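Local coordinates for bifunctional GH43-CE protein (Bacteroides eggerthii, PDB 6MLY) that probably acts on xylan as a beta-xylosidase-like glycoside hydrolase of family 43 and carries a second module assigned as a carbohydrate esterase, at residues 114-117 with 118-122; 204-208 with 209-213. One frame throughout, in Å; residues are numbered along the deposited sequence.

Contact 1: residues 114-117 with 118-122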
loop_
_atom_site.group_PDB
_atom_site.type_symbol
_atom_site.label_atom_id
_atom_site.label_comp_id
_atom_site.label_asym_id
_atom_site.label_seq_id
_atom_site.Cartn_x
_atom_site.Cartn_y
_atom_site.Cartn_z
ATOM N N GLN A 114 -2.871 12.507 -26.816
ATOM C CA GLN A 114 -2.787 13.954 -26.569
ATOM C C GLN A 114 -1.327 14.370 -26.342
ATOM O O GLN A 114 -0.989 15.539 -26.502
ATOM C CB GLN A 114 -3.651 14.338 -25.367
ATOM C CG GLN A 114 -5.127 14.035 -25.573
ATOM C CD GLN A 114 -5.947 14.291 -24.336
ATOM O OE1 GLN A 114 -6.315 15.426 -24.039
ATOM N NE2 GLN A 114 -6.249 13.226 -23.607
ATOM N N THR A 115 -0.473 13.404 -25.981
ATOM C CA THR A 115 0.968 13.608 -25.844
ATOM C C THR A 115 1.577 14.177 -27.136
ATOM O O THR A 115 2.585 14.874 -27.057
ATOM C CB THR A 115 1.665 12.306 -25.427
ATOM O OG1 THR A 115 1.136 11.922 -24.157
ATOM C CG2 THR A 115 3.171 12.435 -25.333
ATOM N N THR A 116 1.004 13.847 -28.305
ATOM C CA THR A 116 1.423 14.423 -29.607
ATOM C C THR A 116 0.219 14.860 -30.459
ATOM O O THR A 116 0.398 15.245 -31.618
ATOM C CB THR A 116 2.252 13.427 -30.428
ATOM O OG1 THR A 116 1.416 12.311 -30.732
ATOM C CG2 THR A 116 3.495 12.951 -29.713
ATOM N N GLY A 117 -0.991 14.810 -29.887
ATOM C CA GLY A 117 -2.232 15.163 -30.572
ATOM C C GLY A 117 -2.357 14.472 -31.919
ATOM O O GLY A 117 -2.780 15.098 -32.897
ATOM N N LYS A 118 -1.985 13.184 -31.959
ATOM C CA LYS A 118 -1.958 12.377 -33.188
ATOM C C LYS A 118 -2.748 11.075 -32.990
ATOM O O LYS A 118 -2.870 10.576 -31.855
ATOM C CB LYS A 118 -0.519 12.032 -33.586
ATOM C CG LYS A 118 0.215 13.091 -34.397
ATOM C CD LYS A 118 1.350 12.518 -35.214
ATOM C CE LYS A 118 2.056 13.550 -36.067
ATOM N NZ LYS A 118 2.370 13.009 -37.411
ATOM N N THR A 119 -3.258 10.540 -34.114
ATOM C CA THR A 119 -3.902 9.223 -34.203
ATOM C C THR A 119 -2.988 8.276 -34.997
ATOM O O THR A 119 -2.496 8.647 -36.067
ATOM C CB THR A 119 -5.297 9.340 -34.831
ATOM O OG1 THR A 119 -6.079 10.209 -34.011
ATOM C CG2 THR A 119 -6.009 8.011 -34.967
ATOM N N TYR A 120 -2.776 7.065 -34.460
ATOM C CA TYR A 120 -1.859 6.061 -35.031
ATOM C C TYR A 120 -2.637 4.802 -35.439
ATOM O O TYR A 120 -3.541 4.372 -34.733
ATOM C CB TYR A 120 -0.761 5.701 -34.026
ATOM C CG TYR A 120 0.060 6.870 -33.542
ATOM C CD1 TYR A 120 -0.370 7.661 -32.487
ATOM C CD2 TYR A 120 1.273 7.188 -34.134
ATOM C CE1 TYR A 120 0.378 8.738 -32.035
ATOM C CE2 TYR A 120 2.034 8.260 -33.694
ATOM C CZ TYR A 120 1.590 9.037 -32.637
ATOM O OH TYR A 120 2.338 10.094 -32.196
ATOM N N PHE A 121 -2.260 4.219 -36.583
ATOM C CA PHE A 121 -2.855 2.984 -37.102
ATOM C C PHE A 121 -1.749 1.949 -37.335
ATOM O O PHE A 121 -0.710 2.259 -37.924
ATOM C CB PHE A 121 -3.634 3.245 -38.397
ATOM C CG PHE A 121 -5.097 3.544 -38.193
ATOM C CD1 PHE A 121 -6.020 2.519 -38.066
ATOM C CD2 PHE A 121 -5.549 4.852 -38.106
ATOM C CE1 PHE A 121 -7.363 2.795 -37.866
ATOM C CE2 PHE A 121 -6.894 5.125 -37.907
ATOM C CZ PHE A 121 -7.798 4.097 -37.786
ATOM N N TYR A 122 -2.009 0.714 -36.890
ATOM C CA TYR A 122 -1.073 -0.401 -36.975
ATOM C C TYR A 122 -1.785 -1.601 -37.623
ATOM O O TYR A 122 -2.928 -1.898 -37.268
ATOM C CB TYR A 122 -0.567 -0.758 -35.573
ATOM C CG TYR A 122 0.097 0.353 -34.796
ATOM C CD1 TYR A 122 -0.639 1.252 -34.038
ATOM C CD2 TYR A 122 1.477 0.470 -34.765
ATOM C CE1 TYR A 122 -0.021 2.249 -33.293
ATOM C CE2 TYR A 122 2.111 1.456 -34.024
ATOM C CZ TYR A 122 1.361 2.352 -33.284
ATOM O OH TYR A 122 1.998 3.328 -32.572
#
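Thr-116, in the loop after strand 106-113, lays its hydroxyl against the phenol end of Tyr-120, on strand 118-124. OG1 of Thr-116 lies 2.8 Å from OH of Tyr-120, a hydrogen bond in which either hydroxyl could be the donor. The approach is at the ring edge, near the ring plane, and the two side chains meet at about a right angle. In Thr-116 the hydroxyl sits between the backbone N and the carbonyl carbon (chi1 64°), on the side where Tyr-120 OH arrives. The same oxygen lies 3.5 Å from CB of Lys-118, whose CG is also 3.5 Å from the backbone O of Thr-116. CB and CG of Lys-118 pack on the turn, and its amino end leads away toward Glu-136, a long, weak ion pair. Gly-117 and Lys-118 both face Ala-113 in a G1 beta bulge; at Gly-117 phi is positive (50°), a conformation that glycine adopts readily. Tyrosine suits its place because the ring can lie buried beside Glu-136 of strand 133-137 and still offer a hydroxyl at its far end. The chemistry implies that the threonine gives the phenolic oxygen of a buried residue a polar partner, and the bond ties the loop to the strand that follows it.

Contact 2: residues 204-208 with 209-213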
loop_
_atom_site.group_PDB
_atom_site.type_symbol
_atom_site.label_atom_id
_atom_site.label_comp_id
_atom_site.label_asym_id
_atom_site.label_seq_id
_atom_site.Cartn_x
_atom_site.Cartn_y
_atom_site.Cartn_z
ATOM N N LEU A 204 -18.272 0.448 -31.888
ATOM C CA LEU A 204 -19.341 0.075 -32.817
ATOM C C LEU A 204 -19.242 -1.415 -33.159
ATOM O O LEU A 204 -18.154 -1.931 -33.435
ATOM C CB LEU A 204 -19.246 0.933 -34.083
ATOM C CG LEU A 204 -20.372 0.723 -35.097
ATOM C CD1 LEU A 204 -21.733 0.986 -34.469
ATOM C CD2 LEU A 204 -20.171 1.605 -36.319
ATOM N N PHE A 205 -20.402 -2.083 -33.132
ATOM C CA PHE A 205 -20.559 -3.471 -33.546
ATOM C C PHE A 205 -21.844 -3.605 -34.374
ATOM O O PHE A 205 -22.922 -3.168 -33.945
ATOM C CB PHE A 205 -20.587 -4.391 -32.324
ATOM C CG PHE A 205 -19.306 -4.384 -31.532
ATOM C CD1 PHE A 205 -18.341 -5.357 -31.740
ATOM C CD2 PHE A 205 -19.050 -3.382 -30.613
ATOM C CE1 PHE A 205 -17.152 -5.337 -31.029
ATOM C CE2 PHE A 205 -17.859 -3.362 -29.908
ATOM C CZ PHE A 205 -16.914 -4.341 -30.113
ATOM N N LYS A 206 -21.712 -4.193 -35.566
ATOM C CA LYS A 206 -22.852 -4.606 -36.357
ATOM C C LYS A 206 -23.131 -6.085 -36.064
ATOM O O LYS A 206 -22.267 -6.932 -36.269
ATOM C CB LYS A 206 -22.579 -4.362 -37.843
ATOM C CG LYS A 206 -23.799 -4.442 -38.749
ATOM C CD LYS A 206 -23.454 -4.291 -40.210
ATOM C CE LYS A 206 -24.662 -4.403 -41.111
ATOM N NZ LYS A 206 -24.332 -4.009 -42.501
ATOM N N VAL A 207 -24.333 -6.370 -35.555
ATOM C CA VAL A 207 -24.775 -7.723 -35.266
ATOM C C VAL A 207 -26.152 -7.922 -35.895
ATOM O O VAL A 207 -27.075 -7.151 -35.630
ATOM C CB VAL A 207 -24.838 -8.007 -33.754
ATOM C CG1 VAL A 207 -25.450 -9.371 -33.468
ATOM C CG2 VAL A 207 -23.474 -7.877 -33.101
ATOM N N ASN A 208 -26.266 -8.971 -36.714
ATOM C CA ASN A 208 -27.545 -9.444 -37.197
ATOM C C ASN A 208 -28.218 -8.335 -38.018
ATOM O O ASN A 208 -29.425 -8.119 -37.909
ATOM C CB ASN A 208 -28.407 -9.903 -36.016
ATOM C CG ASN A 208 -29.373 -11.009 -36.377
ATOM O OD1 ASN A 208 -29.038 -11.899 -37.156
ATOM N ND2 ASN A 208 -30.570 -10.965 -35.811
ATOM N N GLY A 209 -27.414 -7.627 -38.822
ATOM C CA GLY A 209 -27.887 -6.533 -39.669
ATOM C C GLY A 209 -28.561 -5.419 -38.880
ATOM O O GLY A 209 -29.571 -4.877 -39.315
ATOM N N LYS A 210 -27.998 -5.095 -37.711
ATOM C CA LYS A 210 -28.348 -3.907 -36.932
ATOM C C LYS A 210 -27.061 -3.350 -36.312
ATOM O O LYS A 210 -26.197 -4.117 -35.899
ATOM C CB LYS A 210 -29.387 -4.239 -35.854
ATOM C CG LYS A 210 -30.822 -4.382 -36.348
ATOM C CD LYS A 210 -31.835 -3.680 -35.464
ATOM C CE LYS A 210 -33.241 -3.685 -36.028
ATOM N NZ LYS A 210 -34.045 -4.805 -35.482
ATOM N N TYR A 211 -26.942 -2.018 -36.282
ATOM C CA TYR A 211 -25.757 -1.330 -35.776
ATOM C C TYR A 211 -25.970 -0.967 -34.304
ATOM O O TYR A 211 -26.916 -0.248 -33.978
ATOM C CB TYR A 211 -25.469 -0.071 -36.596
ATOM C CG TYR A 211 -25.032 -0.325 -38.018
ATOM C CD1 TYR A 211 -25.946 -0.681 -38.999
ATOM C CD2 TYR A 211 -23.701 -0.205 -38.388
ATOM C CE1 TYR A 211 -25.547 -0.920 -40.303
ATOM C CE2 TYR A 211 -23.287 -0.435 -39.691
ATOM C CZ TYR A 211 -24.215 -0.794 -40.652
ATOM O OH TYR A 211 -23.808 -1.024 -41.933
ATOM N N TYR A 212 -25.075 -1.463 -33.438
ATOM C CA TYR A 212 -25.103 -1.215 -31.996
ATOM C C TYR A 212 -23.817 -0.490 -31.577
ATOM O O TYR A 212 -22.736 -1.087 -31.597
ATOM C CB TYR A 212 -25.268 -2.533 -31.234
ATOM C CG TYR A 212 -26.567 -3.250 -31.498
ATOM C CD1 TYR A 212 -27.693 -2.986 -30.735
ATOM C CD2 TYR A 212 -26.679 -4.187 -32.514
ATOM C CE1 TYR A 212 -28.893 -3.635 -30.970
ATOM C CE2 TYR A 212 -27.873 -4.844 -32.764
ATOM C CZ TYR A 212 -28.985 -4.566 -31.988
ATOM O OH TYR A 212 -30.173 -5.197 -32.216
ATOM N N LEU A 213 -23.945 0.792 -31.203
ATOM C CA LEU A 213 -22.820 1.601 -30.695
ATOM C C LEU A 213 -22.882 1.683 -29.164
ATOM O O LEU A 213 -23.832 2.234 -28.596
ATOM C CB LEU A 213 -22.870 3.007 -31.303
ATOM C CG LEU A 213 -21.847 3.997 -30.737
ATOM C CD1 LEU A 213 -20.429 3.539 -31.030
ATOM C CD2 LEU A 213 -22.071 5.395 -31.288
#
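Lys-206 stretches its side chain over one face of the ring of Tyr-211, the residue opposite it in a non-hydrogen-bonded antiparallel pair. With CG anti to N (chi1 -166°) and every later torsion near 180°, the chain runs obliquely across the ring, CD standing 3.6 Å above the Tyr-211 ring plane, displaced toward the rim, in a CH-pi contact. NZ ends 3.1 Å from Tyr-211 OH in a hydrogen bond. That OH is also bonded to Asp-149, which with Glu-150 makes long, weak ion pairs with NZ. A leucine in place of Lys-206 would probably lose the bond to the Tyr-211 hydroxyl, leaving that group to Asp-149, and uncover part of the ring face. Leu-204 shares this face of the sheet, its CD1 3.9 Å from CB of Leu-213. On the other face the Tyr-212 ring presents its edge to Val-207 O, with CE2 3.8 Å away. Tyr-212 N bonds to Phe-205 O at 2.8 Å, and Phe-205 N to Tyr-212 O at 3.0 Å. Asn-208 and Gly-209, both with positive phi, close the hairpin in a near type I' turn, which favours these residue types. Chemically, lysine's methylenes pack on the aromatic face, and its amino group bonds to the phenol with two acids at longer range, which would probably favour its positive charge.

In the fold
Contact 1 comes first along the chain and contact 2 follows it, both inside the family 43 range, whose catalytic fold is a five-bladed beta-propeller. Their centres lie 27 Å apart and their nearest atoms about 12 Å, so they do not touch. Each lies at a connection between adjacent strands of its own antiparallel sheet: residues 114-122 turn from strand 106-113 into 118-124, and residues 204-213 form the hairpin of strands 203-207 and 210-214, with 229-231 alongside. Contact 1 is away from the annotated sites, whereas the Leu-213 side chain in contact 2 is about 9 Å from that of Asp-143, predicted to modulate the pKa of the catalytic glutamate. The two turns therefore belong to different sheets of one module.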